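Local structure of angiogenin-1 (Salmo salar, 7BFK) at residues Gln5-Phe10 with Gly109-His114; Gln55-Gly60 with Val103-Asp108. The protein probably cleaves RNA as a secreted endonuclease of the pancreatic ribonuclease family. All blocks are in the same frame, centred on the assembly; numbering follows the deposited sequence.

How the contacts relate
Contact 1 closes a long loop of the chain, and contact 2 is nested inside it, with centres about 9 Å apart. Strand 93-108 turns back into strand 111-113, so the two are antiparallel neighbours in one sheet; the probable hydrogen bond from Val113 N to Ala106 O (2.9 Å) is evidence for the pairing. A second probable bond joins Gln55 NE2 to Lys110 O at 3.2 Å. Packing adds Tyr7 OH against Gln55 CB (3.5 Å) and Cys58 SG against Pro112 N (3.5 Å). By family resemblance, His114 of contact 1 and the nearby His14, whose ring meets Phe10, probably correspond to the two catalytic histidines of pancreatic ribonucleases, which would place contact 1 beside the active site.

Contact 1: Gln5-Phe10 with Gly109-His114; sequences QQYNHF and GKFPVH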
# COMPACT_ATOMS: atom_id res chain seq x y z
N GLN A 5 14.24 -6.66 2.87
CA GLN A 5 14.12 -5.19 2.99
C GLN A 5 12.92 -4.69 2.16
O GLN A 5 12.36 -3.66 2.53
CB GLN A 5 15.43 -4.52 2.59
CG GLN A 5 15.49 -3.07 3.03
CD GLN A 5 15.30 -2.92 4.52
OE1 GLN A 5 14.59 -2.03 4.99
NE2 GLN A 5 15.91 -3.82 5.28
N GLN A 6 12.57 -5.37 1.06
CA GLN A 6 11.42 -4.97 0.20
C GLN A 6 10.12 -5.24 0.95
O GLN A 6 9.14 -4.49 0.75
CB GLN A 6 11.49 -5.64 -1.17
CG GLN A 6 12.36 -4.86 -2.13
CD GLN A 6 12.66 -5.57 -3.42
OE1 GLN A 6 12.45 -6.79 -3.57
NE2 GLN A 6 13.20 -4.82 -4.37
N TYR A 7 10.13 -6.22 1.84
CA TYR A 7 8.96 -6.51 2.72
C TYR A 7 8.83 -5.35 3.72
O TYR A 7 7.72 -4.83 3.87
CB TYR A 7 9.08 -7.86 3.41
CG TYR A 7 7.94 -8.17 4.34
CD1 TYR A 7 6.64 -7.88 3.98
CD2 TYR A 7 8.16 -8.75 5.58
CE1 TYR A 7 5.58 -8.15 4.82
CE2 TYR A 7 7.11 -9.06 6.42
CZ TYR A 7 5.81 -8.75 6.04
OH TYR A 7 4.77 -9.02 6.88
N ASN A 8 9.93 -4.95 4.37
CA ASN A 8 9.90 -3.80 5.31
C ASN A 8 9.41 -2.55 4.57
O ASN A 8 8.61 -1.78 5.12
CB ASN A 8 11.26 -3.53 5.97
CG ASN A 8 11.63 -4.60 6.97
OD1 ASN A 8 12.01 -5.71 6.60
ND2 ASN A 8 11.48 -4.27 8.24
N HIS A 9 9.91 -2.34 3.35
CA HIS A 9 9.50 -1.19 2.51
C HIS A 9 7.98 -1.28 2.25
O HIS A 9 7.28 -0.28 2.38
CB HIS A 9 10.32 -1.15 1.23
CG HIS A 9 10.39 0.21 0.62
ND1 HIS A 9 9.43 1.18 0.86
CD2 HIS A 9 11.26 0.74 -0.27
CE1 HIS A 9 9.73 2.27 0.18
NE2 HIS A 9 10.84 2.03 -0.53
N PHE A 10 7.49 -2.47 1.92
CA PHE A 10 6.05 -2.72 1.64
C PHE A 10 5.22 -2.36 2.87
O PHE A 10 4.25 -1.60 2.74
CB PHE A 10 5.83 -4.17 1.22
CG PHE A 10 4.38 -4.51 0.99
CD1 PHE A 10 3.54 -4.80 2.06
CD2 PHE A 10 3.84 -4.48 -0.29
CE1 PHE A 10 2.20 -5.07 1.84
CE2 PHE A 10 2.50 -4.77 -0.50
CZ PHE A 10 1.69 -5.06 0.56
N GLY A 109 8.46 -14.95 -3.07
CA GLY A 109 8.43 -16.09 -2.14
C GLY A 109 7.38 -15.82 -1.09
O GLY A 109 6.25 -15.47 -1.48
N LYS A 110 7.75 -15.85 0.20
CA LYS A 110 6.82 -15.67 1.34
C LYS A 110 6.61 -14.18 1.67
O LYS A 110 5.87 -13.92 2.63
CB LYS A 110 7.35 -16.36 2.60
CG LYS A 110 8.55 -15.67 3.25
CD LYS A 110 8.89 -16.19 4.65
CE LYS A 110 9.79 -17.41 4.64
NZ LYS A 110 11.18 -17.05 4.27
N PHE A 111 7.21 -13.26 0.90
CA PHE A 111 7.26 -11.80 1.20
C PHE A 111 6.49 -10.92 0.23
O PHE A 111 6.80 -10.84 -0.96
CB PHE A 111 8.70 -11.27 1.17
CG PHE A 111 9.62 -11.84 2.22
CD1 PHE A 111 9.54 -11.42 3.54
CD2 PHE A 111 10.59 -12.77 1.88
CE1 PHE A 111 10.40 -11.93 4.50
CE2 PHE A 111 11.45 -13.28 2.84
CZ PHE A 111 11.35 -12.87 4.15
N PRO A 112 5.46 -10.20 0.72
CA PRO A 112 4.84 -9.13 -0.04
C PRO A 112 5.94 -8.12 -0.40
O PRO A 112 6.78 -7.86 0.47
CB PRO A 112 3.83 -8.51 0.93
CG PRO A 112 3.50 -9.64 1.88
CD PRO A 112 4.79 -10.43 2.01
N VAL A 113 5.93 -7.59 -1.62
CA VAL A 113 6.93 -6.60 -2.11
C VAL A 113 6.27 -5.58 -3.02
O VAL A 113 5.24 -5.90 -3.62
CB VAL A 113 8.10 -7.31 -2.84
CG1 VAL A 113 8.95 -8.10 -1.88
CG2 VAL A 113 7.60 -8.21 -3.96
N HIS A 114 6.89 -4.40 -3.13
CA HIS A 114 6.51 -3.32 -4.08
C HIS A 114 7.82 -2.83 -4.72
O HIS A 114 8.77 -2.51 -3.97
CB HIS A 114 5.72 -2.20 -3.38
CG HIS A 114 6.57 -1.33 -2.53
ND1 HIS A 114 7.17 -0.18 -3.01
CD2 HIS A 114 6.96 -1.44 -1.24
CE1 HIS A 114 7.88 0.38 -2.05
NE2 HIS A 114 7.77 -0.37 -0.96
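Pro112 is the knob of this contact, and the hollow it enters lies between Tyr7 and Phe10, one helical turn apart. Both aromatic side chains have CG anti to the backbone N (chi1 178° in Tyr7), and their rings form two walls of a corner that receives the proline. Pro112 CB sits almost on the normal of the Phe10 ring, 3.8 Å from its centroid, a CH-pi contact over the face; Pro112 CD lies alongside the Tyr7 ring, meeting Tyr7 CE1 at 3.7 Å. The proline carbonyl is turned to the helix as well: Tyr7 CA lies 3.4 Å from Pro112 O, a CA-H...O contact that is a weak substitute for the hydrogen bond this buried oxygen lacks. On the residues flanking the proline, Phe111 CD1 fits against Tyr7 CB at 3.6 Å, and Val113 CG1 presses on Gln6 CB at 3.6 Å. His114, poorly ordered, takes the crowded first torsion (chi1 75°) and brings its ring edge over the His9 face, edge-to-face with planes at 87° and centroids 4.2 Å apart; CD2 of the same ring lies 3.3 Å from Phe10 CA. The axes of segments 5-10 and 111-113 approach to 6.7 Å, the N-terminal helix packing of the ribonuclease A fold. Helix 51-55 flanks the pair through Pro51 on Tyr7 and Val54 on Phe10, while Ile105 of strand 93-108 touches both Phe10 and Pro112.

Contact 2: Gln55-Gly60 with Val103-Asp108; sequences QAICTG and VIIACD
From the end of helix 51-55 the chain bends through a tight turn: the carbonyl O of Gln55 accepts a bond from Cys58 N at 2.9 Å, and the O of Ala56 one from Thr59 N at 2.9 Å. These two bonds fix the backbone from which Ile57 and Cys58 both direct their side chains toward strand 93-108.

Ile57 comes first. Its CG1 is anti to the carbonyl carbon and the chain beyond is extended (chi2 167°), so the two branches part: CD1 reaches Val103 CG2 at 3.6 Å, approaching at about a right angle, while CG2 rests on Ile105 CD1 at 3.8 Å. Val70 and Ser72 of strand 69-72 and Phe76 of strand 76-85 also touch Ile57, so it is set into a pocket between strands. An alanine at Ile57 would remove both branches and would probably loosen the packing on Val103 and Ile105.

Cys58 follows, joined to Cys107 by a disulfide with SG-SG 2.1 Å and chi3 -86°, near the relaxed value and left-handed in sense. In both cysteines SG is anti to the carbonyl carbon, and the CA atoms of Cys58 and Cys107 stand 5.7 Å apart, within the usual range for such a bridge. Cys58 SG also lies 4.1 Å from Ile105 CD1, which links the bridge to the isoleucine packing. Thr59 makes no contact with 103-108; its side chain touches Lys110 instead.

No hydrogen bond crosses between 55-60 and 103-108. Between these two segments the loop is therefore held by one covalent bond and an adjoining apolar patch, a combination suited to a secreted, disulfide-bonded ribonuclease, in which the cross-link limits how far the loop can part from the strand.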
# COMPACT_ATOMS: atom_id res chain seq x y z
N GLN A 55 1.32 -10.86 5.19
CA GLN A 55 2.36 -11.83 4.73
C GLN A 55 1.64 -13.13 4.34
O GLN A 55 2.03 -13.74 3.33
CB GLN A 55 3.45 -12.06 5.78
CG GLN A 55 4.52 -13.05 5.30
CD GLN A 55 5.71 -13.18 6.23
OE1 GLN A 55 5.61 -13.05 7.45
NE2 GLN A 55 6.87 -13.44 5.64
N ALA A 56 0.58 -13.48 5.05
CA ALA A 56 -0.20 -14.72 4.83
C ALA A 56 -0.76 -14.76 3.40
O ALA A 56 -1.00 -15.87 2.91
CB ALA A 56 -1.30 -14.82 5.86
N ILE A 57 -0.98 -13.61 2.75
CA ILE A 57 -1.51 -13.56 1.35
C ILE A 57 -0.58 -14.37 0.44
O ILE A 57 -1.06 -14.99 -0.53
CB ILE A 57 -1.66 -12.10 0.86
CG1 ILE A 57 -2.74 -11.36 1.65
CG2 ILE A 57 -1.95 -12.07 -0.64
CD1 ILE A 57 -2.72 -9.85 1.44
N CYS A 58 0.71 -14.36 0.77
CA CYS A 58 1.79 -15.02 0.01
C CYS A 58 1.93 -16.50 0.43
O CYS A 58 2.51 -17.25 -0.34
CB CYS A 58 3.11 -14.28 0.21
SG CYS A 58 3.11 -12.57 -0.39
N THR A 59 1.38 -16.90 1.58
CA THR A 59 1.57 -18.27 2.15
C THR A 59 0.26 -18.93 2.60
O THR A 59 0.20 -19.37 3.75
CB THR A 59 2.55 -18.23 3.32
OG1 THR A 59 2.00 -17.42 4.36
CG2 THR A 59 3.91 -17.69 2.92
N GLY A 60 -0.75 -19.02 1.73
CA GLY A 60 -2.00 -19.75 2.01
C GLY A 60 -3.23 -18.87 2.02
O GLY A 60 -4.35 -19.43 2.01
N VAL A 103 -7.18 -7.37 -1.61
CA VAL A 103 -6.03 -6.57 -2.10
C VAL A 103 -5.22 -7.43 -3.07
O VAL A 103 -5.26 -8.69 -2.97
CB VAL A 103 -5.18 -6.05 -0.93
CG1 VAL A 103 -5.98 -5.08 -0.08
CG2 VAL A 103 -4.63 -7.20 -0.10
N ILE A 104 -4.59 -6.78 -4.03
CA ILE A 104 -3.72 -7.45 -5.02
C ILE A 104 -2.31 -6.92 -4.82
O ILE A 104 -2.10 -5.72 -4.98
CB ILE A 104 -4.23 -7.25 -6.44
CG1 ILE A 104 -5.72 -7.60 -6.55
CG2 ILE A 104 -3.37 -8.07 -7.38
CD1 ILE A 104 -6.40 -7.04 -7.79
N ILE A 105 -1.40 -7.80 -4.47
CA ILE A 105 0.01 -7.44 -4.15
C ILE A 105 0.94 -8.35 -4.95
O ILE A 105 0.46 -9.30 -5.57
CB ILE A 105 0.26 -7.60 -2.65
CG1 ILE A 105 0.25 -9.07 -2.23
CG2 ILE A 105 -0.73 -6.77 -1.85
CD1 ILE A 105 0.65 -9.30 -0.80
N ALA A 106 2.21 -8.01 -4.94
CA ALA A 106 3.30 -8.82 -5.50
C ALA A 106 3.90 -9.60 -4.33
O ALA A 106 4.01 -9.03 -3.21
CB ALA A 106 4.31 -7.93 -6.19
N CYS A 107 4.17 -10.87 -4.55
CA CYS A 107 4.84 -11.76 -3.58
C CYS A 107 6.19 -12.18 -4.15
O CYS A 107 6.24 -12.56 -5.32
CB CYS A 107 4.02 -13.01 -3.27
SG CYS A 107 2.49 -12.67 -2.36
N ASP A 108 7.24 -12.07 -3.34
CA ASP A 108 8.60 -12.60 -3.63
C ASP A 108 8.77 -13.74 -2.65
O ASP A 108 9.13 -13.48 -1.47
CB ASP A 108 9.67 -11.52 -3.51
CG ASP A 108 11.00 -11.95 -4.12
OD1 ASP A 108 11.19 -13.17 -4.31
OD2 ASP A 108 11.81 -11.08 -4.42